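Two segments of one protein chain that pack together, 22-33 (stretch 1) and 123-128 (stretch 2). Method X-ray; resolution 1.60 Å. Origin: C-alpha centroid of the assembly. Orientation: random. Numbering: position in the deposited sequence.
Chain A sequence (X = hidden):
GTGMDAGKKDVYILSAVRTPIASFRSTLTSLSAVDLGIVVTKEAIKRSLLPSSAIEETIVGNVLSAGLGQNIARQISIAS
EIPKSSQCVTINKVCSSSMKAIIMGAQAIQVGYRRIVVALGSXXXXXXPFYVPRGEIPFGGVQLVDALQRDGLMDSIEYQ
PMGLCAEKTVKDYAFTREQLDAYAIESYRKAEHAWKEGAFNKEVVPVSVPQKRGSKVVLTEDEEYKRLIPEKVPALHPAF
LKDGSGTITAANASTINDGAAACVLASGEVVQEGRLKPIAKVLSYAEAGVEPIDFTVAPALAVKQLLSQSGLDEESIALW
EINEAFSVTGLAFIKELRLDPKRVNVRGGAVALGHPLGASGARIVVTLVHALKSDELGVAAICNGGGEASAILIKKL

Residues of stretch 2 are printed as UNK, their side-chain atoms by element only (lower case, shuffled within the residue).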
ATOM      1  N   ALA A  22      -9.148  26.017   5.551  1.00 15.96           N
ATOM      2  CA  ALA A  22      -7.979  25.574   6.306  1.00 15.79           C
ATOM      3  C   ALA A  22      -6.877  25.080   5.375  1.00 16.17           C
ATOM      4  O   ALA A  22      -7.130  24.665   4.230  1.00 16.80           O
ATOM      5  CB  ALA A  22      -8.357  24.481   7.311  1.00 17.17           C
ATOM      6  N   SER A  23      -5.644  25.173   5.859  1.00 18.22           N
ATOM      7  CA  SER A  23      -4.497  24.660   5.130  1.00 19.38           C
ATOM      8  C   SER A  23      -4.471  23.132   5.072  1.00 18.73           C
ATOM      9  O   SER A  23      -5.154  22.428   5.810  1.00 18.28           O
ATOM     10  CB  SER A  23      -3.208  25.163   5.760  1.00 23.71           C
ATOM     11  OG  SER A  23      -3.190  26.576   5.709  1.00 21.47           O
ATOM     12  N   PHE A  24      -3.665  22.620   4.160  1.00 18.71           N
ATOM     13  CA  PHE A  24      -3.488  21.185   4.009  1.00 19.16           C
ATOM     14  C   PHE A  24      -2.920  20.522   5.256  1.00 19.74           C
ATOM     15  O   PHE A  24      -1.898  20.975   5.792  1.00 20.80           O
ATOM     16  CB  PHE A  24      -2.575  20.983   2.812  1.00 18.82           C
ATOM     17  CG  PHE A  24      -2.316  19.560   2.432  1.00 17.49           C
ATOM     18  CD1 PHE A  24      -3.355  18.698   2.096  1.00 17.76           C
ATOM     19  CD2 PHE A  24      -1.017  19.103   2.320  1.00 24.40           C
ATOM     20  CE1 PHE A  24      -3.094  17.391   1.695  1.00 21.15           C
ATOM     21  CE2 PHE A  24      -0.744  17.800   1.914  1.00 27.96           C
ATOM     22  CZ  PHE A  24      -1.784  16.949   1.603  1.00 22.92           C
ATOM     23  N   ARG A  25      -3.582  19.450   5.704  1.00 19.04           N
ATOM     24  CA  ARG A  25      -3.174  18.689   6.882  1.00 19.72           C
ATOM     25  C   ARG A  25      -3.075  19.596   8.102  1.00 23.08           C
ATOM     26  O   ARG A  25      -2.143  19.488   8.894  1.00 24.90           O
ATOM     27  CB  ARG A  25      -1.835  17.984   6.649  1.00 21.44           C
ATOM     28  CG  ARG A  25      -1.769  17.084   5.411  1.00 24.75           C
ATOM     29  CD  ARG A  25      -2.695  15.898   5.513  1.00 21.21           C
ATOM     30  NE  ARG A  25      -2.447  15.083   6.698  1.00 24.83           N
ATOM     31  CZ  ARG A  25      -3.244  14.114   7.136  1.00 22.02           C
ATOM     32  NH1 ARG A  25      -4.354  13.787   6.476  1.00 23.00           N
ATOM     33  NH2 ARG A  25      -2.930  13.458   8.250  1.00 26.68           N
ATOM     34  N   SER A  26      -4.058  20.475   8.245  1.00 19.21           N
ATOM     35  CA  SER A  26      -4.101  21.432   9.347  1.00 19.28           C
ATOM     36  C   SER A  26      -5.338  21.214  10.212  1.00 21.23           C
ATOM     37  O   SER A  26      -5.737  20.077  10.472  1.00 21.23           O
ATOM     38  CB  SER A  26      -4.059  22.853   8.773  1.00 21.38           C
ATOM     39  OG  SER A  26      -3.859  23.821   9.798  1.00 21.80           O
ATOM     40  N   THR A  27      -5.936  22.312  10.657  1.00 20.73           N
ATOM     41  CA  THR A  27      -6.959  22.296  11.676  1.00 20.00           C
ATOM     42  C   THR A  27      -8.188  21.450  11.358  1.00 20.88           C
ATOM     43  O   THR A  27      -8.792  20.876  12.262  1.00 21.68           O
ATOM     44  CB  THR A  27      -7.390  23.739  11.950  1.00 18.89           C
ATOM     45  OG1 THR A  27      -6.219  24.524  12.263  1.00 23.11           O
ATOM     46  CG2 THR A  27      -8.392  23.815  13.096  1.00 24.05           C
ATOM     47  N   LEU A  28      -8.535  21.330  10.080  1.00 19.22           N
ATOM     48  CA  LEU A  28      -9.721  20.576   9.700  1.00 18.61           C
ATOM     49  C   LEU A  28      -9.417  19.144   9.265  1.00 20.76           C
ATOM     50  O   LEU A  28     -10.300  18.473   8.762  1.00 17.61           O
ATOM     51  CB  LEU A  28     -10.472  21.288   8.570  1.00 18.47           C
ATOM     52  CG  LEU A  28     -10.994  22.688   8.890  1.00 19.64           C
ATOM     53  CD1 LEU A  28     -11.712  23.237   7.678  1.00 18.30           C
ATOM     54  CD2 LEU A  28     -11.914  22.677  10.111  1.00 20.26           C
ATOM     55  N   THR A  29      -8.198  18.660   9.470  1.00 18.74           N
ATOM     56  CA  THR A  29      -7.853  17.303   9.023  1.00 19.02           C
ATOM     57  C   THR A  29      -8.810  16.239   9.544  1.00 21.58           C
ATOM     58  O   THR A  29      -9.150  15.303   8.834  1.00 20.92           O
ATOM     59  CB  THR A  29      -6.429  16.923   9.456  1.00 23.73           C
ATOM     60  OG1 THR A  29      -5.495  17.826   8.873  1.00 23.98           O
ATOM     61  CG2 THR A  29      -6.065  15.526   8.991  1.00 25.05           C
ATOM     62  N   SER A  30      -9.273  16.385  10.784  1.00 20.08           N
ATOM     63  CA  SER A  30     -10.115  15.359  11.375  1.00 21.04           C
ATOM     64  C   SER A  30     -11.557  15.388  10.869  1.00 23.58           C
ATOM     65  O   SER A  30     -12.362  14.498  11.199  1.00 26.44           O
ATOM     66  CB  SER A  30     -10.099  15.502  12.891  1.00 23.78           C
ATOM     67  OG  SER A  30     -10.762  16.682  13.284  1.00 25.99           O
ATOM     68  N   LEU A  31     -11.881  16.390  10.055  1.00 20.96           N
ATOM     69  CA  LEU A  31     -13.213  16.508   9.482  1.00 19.98           C
ATOM     70  C   LEU A  31     -13.219  16.146   8.008  1.00 17.13           C
ATOM     71  O   LEU A  31     -12.358  16.567   7.239  1.00 20.51           O
ATOM     72  CB  LEU A  31     -13.743  17.927   9.663  1.00 20.10           C
ATOM     73  CG  LEU A  31     -13.908  18.370  11.128  1.00 21.83           C
ATOM     74  CD1 LEU A  31     -14.534  19.706  11.140  1.00 26.06           C
ATOM     75  CD2 LEU A  31     -14.750  17.388  11.938  1.00 28.05           C
ATOM     76  N   SER A  32     -14.191  15.326   7.626  1.00 17.60           N
ATOM     77  CA  SER A  32     -14.339  14.871   6.254  1.00 16.48           C
ATOM     78  C   SER A  32     -15.064  15.913   5.427  1.00 16.69           C
ATOM     79  O   SER A  32     -15.660  16.847   5.970  1.00 16.44           O
ATOM     80  CB  SER A  32     -15.127  13.563   6.229  1.00 19.38           C
ATOM     81  OG  SER A  32     -16.471  13.842   6.577  1.00 22.09           O
ATOM     82  N   ALA A  33     -15.032  15.748   4.108  1.00 17.57           N
ATOM     83  CA  ALA A  33     -15.839  16.588   3.242  1.00 14.96           C
ATOM     84  C   ALA A  33     -17.332  16.499   3.595  1.00 15.49           C
ATOM     85  O   ALA A  33     -18.066  17.475   3.452  1.00 16.99           O
ATOM     86  CB  ALA A  33     -15.620  16.214   1.784  1.00 15.62           C
ATOM     87  N   UNK A 123     -14.771  20.149   0.010  1.00 15.26           N
ATOM     88  CA  UNK A 123     -13.575  19.425  -0.352  1.00 15.05           C
ATOM     89  C   UNK A 123     -12.662  19.312   0.840  1.00 14.94           C
ATOM     90  O   UNK A 123     -12.381  20.309   1.515  1.00 16.81           O
ATOM     91  c   UNK A 123     -11.862  19.194  -2.222  1.00 15.82           C
ATOM     92  o   UNK A 123     -13.276  18.773  -4.095  1.00 15.77           O
ATOM     93  c   UNK A 123     -12.555  18.253  -3.211  1.00 15.93           C
ATOM     94  o   UNK A 123     -12.354  17.017  -3.127  1.00 17.68           O
ATOM     95  c   UNK A 123     -12.844  20.113  -1.510  1.00 15.88           C
ATOM     96  N   UNK A 124     -12.224  18.086   1.118  1.00 15.52           N
ATOM     97  CA  UNK A 124     -11.205  17.845   2.124  1.00 14.87           C
ATOM     98  C   UNK A 124      -9.994  17.269   1.423  1.00 16.12           C
ATOM     99  O   UNK A 124      -9.850  16.047   1.292  1.00 16.56           O
ATOM    100  o   UNK A 124     -10.684  16.679   4.177  1.00 17.27           O
ATOM    101  c   UNK A 124     -11.688  16.887   3.195  1.00 16.53           C
ATOM    102  N   UNK A 125      -9.113  18.144   0.976  1.00 16.31           N
ATOM    103  CA  UNK A 125      -7.951  17.671   0.266  1.00 16.79           C
ATOM    104  C   UNK A 125      -6.983  16.987   1.231  1.00 17.83           C
ATOM    105  O   UNK A 125      -6.220  16.100   0.838  1.00 17.29           O
ATOM    106  c   UNK A 125      -6.704  19.980  -3.773  1.00 16.51           C
ATOM    107  s   UNK A 125      -7.725  20.802  -2.517  1.00 16.79           S
ATOM    108  c   UNK A 125      -8.298  19.418  -1.502  1.00 15.15           C
ATOM    109  c   UNK A 125      -7.320  18.824  -0.502  1.00 16.43           C
ATOM    110  N   UNK A 126      -7.076  17.337   2.515  1.00 16.90           N
ATOM    111  CA  UNK A 126      -6.303  16.666   3.550  1.00 17.33           C
ATOM    112  C   UNK A 126      -6.539  15.169   3.612  1.00 19.97           C
ATOM    113  O   UNK A 126      -5.678  14.428   4.065  1.00 20.42           O
ATOM    114  c   UNK A 126      -6.638  17.250   4.915  1.00 19.24           C
ATOM    115  o   UNK A 126      -6.182  18.593   5.022  1.00 19.81           O
ATOM    116  N   UNK A 127      -7.736  14.736   3.229  1.00 17.42           N
ATOM    117  CA  UNK A 127      -8.100  13.332   3.355  1.00 17.90           C
ATOM    118  C   UNK A 127      -8.145  12.570   2.035  1.00 17.96           C
ATOM    119  O   UNK A 127      -8.581  11.414   1.994  1.00 18.66           O
ATOM    120  o   UNK A 127      -8.679  12.705   6.234  1.00 25.28           O
ATOM    121  c   UNK A 127      -9.440  13.239   4.062  1.00 17.78           C
ATOM    122  n   UNK A 127      -9.824  14.621   5.996  1.00 20.22           N
ATOM    123  c   UNK A 127      -9.295  13.499   5.528  1.00 20.87           C
ATOM    124  N   UNK A 128      -7.665  13.182   0.960  1.00 16.49           N
ATOM    125  CA  UNK A 128      -7.530  12.474  -0.310  1.00 18.57           C
ATOM    126  C   UNK A 128      -6.485  11.372  -0.157  1.00 17.98           C
ATOM    127  O   UNK A 128      -5.373  11.625   0.321  1.00 20.14           O
ATOM    128  c   UNK A 128      -7.135  13.444  -1.389  1.00 18.39           C
TER
HETATM  129  O   HOH W   1      -6.248  12.181   7.703  1.00 35.50           O
HETATM  130  O   HOH W   2     -10.909  18.541   5.984  1.00 19.53           O

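Position 123 carries five side-chain atoms, three carbons in a row with two oxygens on the last. The chain leaves the backbone pointing away from stretch 1, and the nearest contact is made by its CA, 4.4 Å from CB of Ala 33. A carboxylate on a three-carbon chain is Glu 123; both its oxygens are hydrogen-bonded elsewhere in the structure.

Position 124 has one carbon and one oxygen, and its CB points toward stretch 1. That CB lies 3.6 Å from N of Ala 33 and 4.2 Å from CB of Ala 33, and CA of position 124 lies 4.9 Å from CA of Ala 33. A single hydroxyl on an unbranched carbon identifies Ser 124. Water 2 sits 2.6 Å from OG of Ser 124 and donates a hydrogen bond to O of Leu 31 at 2.8 Å.

Position 125 shows two carbons, a sulfur and a final carbon, unbranched, with its end leading away from stretch 1. What it offers the contact is backbone: its O lies 3.5 Å from CE1 of Phe 24, at the ring edge and near the ring plane. The thioether means Met 125.

Position 126 again has one carbon and one oxygen. The oxygen accepts a hydrogen bond from N of Arg 25 at 2.8 Å, and the CA is 3.8 Å from CE1 of Phe 24. This is Ser 126, which has the largest covered area of either stretch. Its backbone O also accepts from NH1 of Arg 25, at 2.8 Å.

Position 127 has two carbons, the second bearing one oxygen and one nitrogen. The nitrogen donates to O of Thr 29 at 3.0 Å. This short amide is Asn 127. Its ND2 also donates to OG of Ser 124 at 2.9 Å, joining the loop to its own stretch. Its OD1 accepts from water 1 at 2.9 Å, and that water accepts from NH1 of Arg 25 at 2.8 Å.

Position 128 has a single side-chain carbon and makes no contact with stretch 1. It is Ala 128.

The contact works by matching polar groups between a turn-rich loop and a short 3-10 segment. Arg 25, inside the type II turn from Ser 23 to Ser 26, grips Ser 126 twice, by its backbone N and by a guanidinium that folds back through three m rotamers. Asn 127 reads a loop carbonyl farther along. Small side chains lie where the backbones are close, and three direct hydrogen bonds span the contact.

Stretch 2, residues 123-128: ESMSNA
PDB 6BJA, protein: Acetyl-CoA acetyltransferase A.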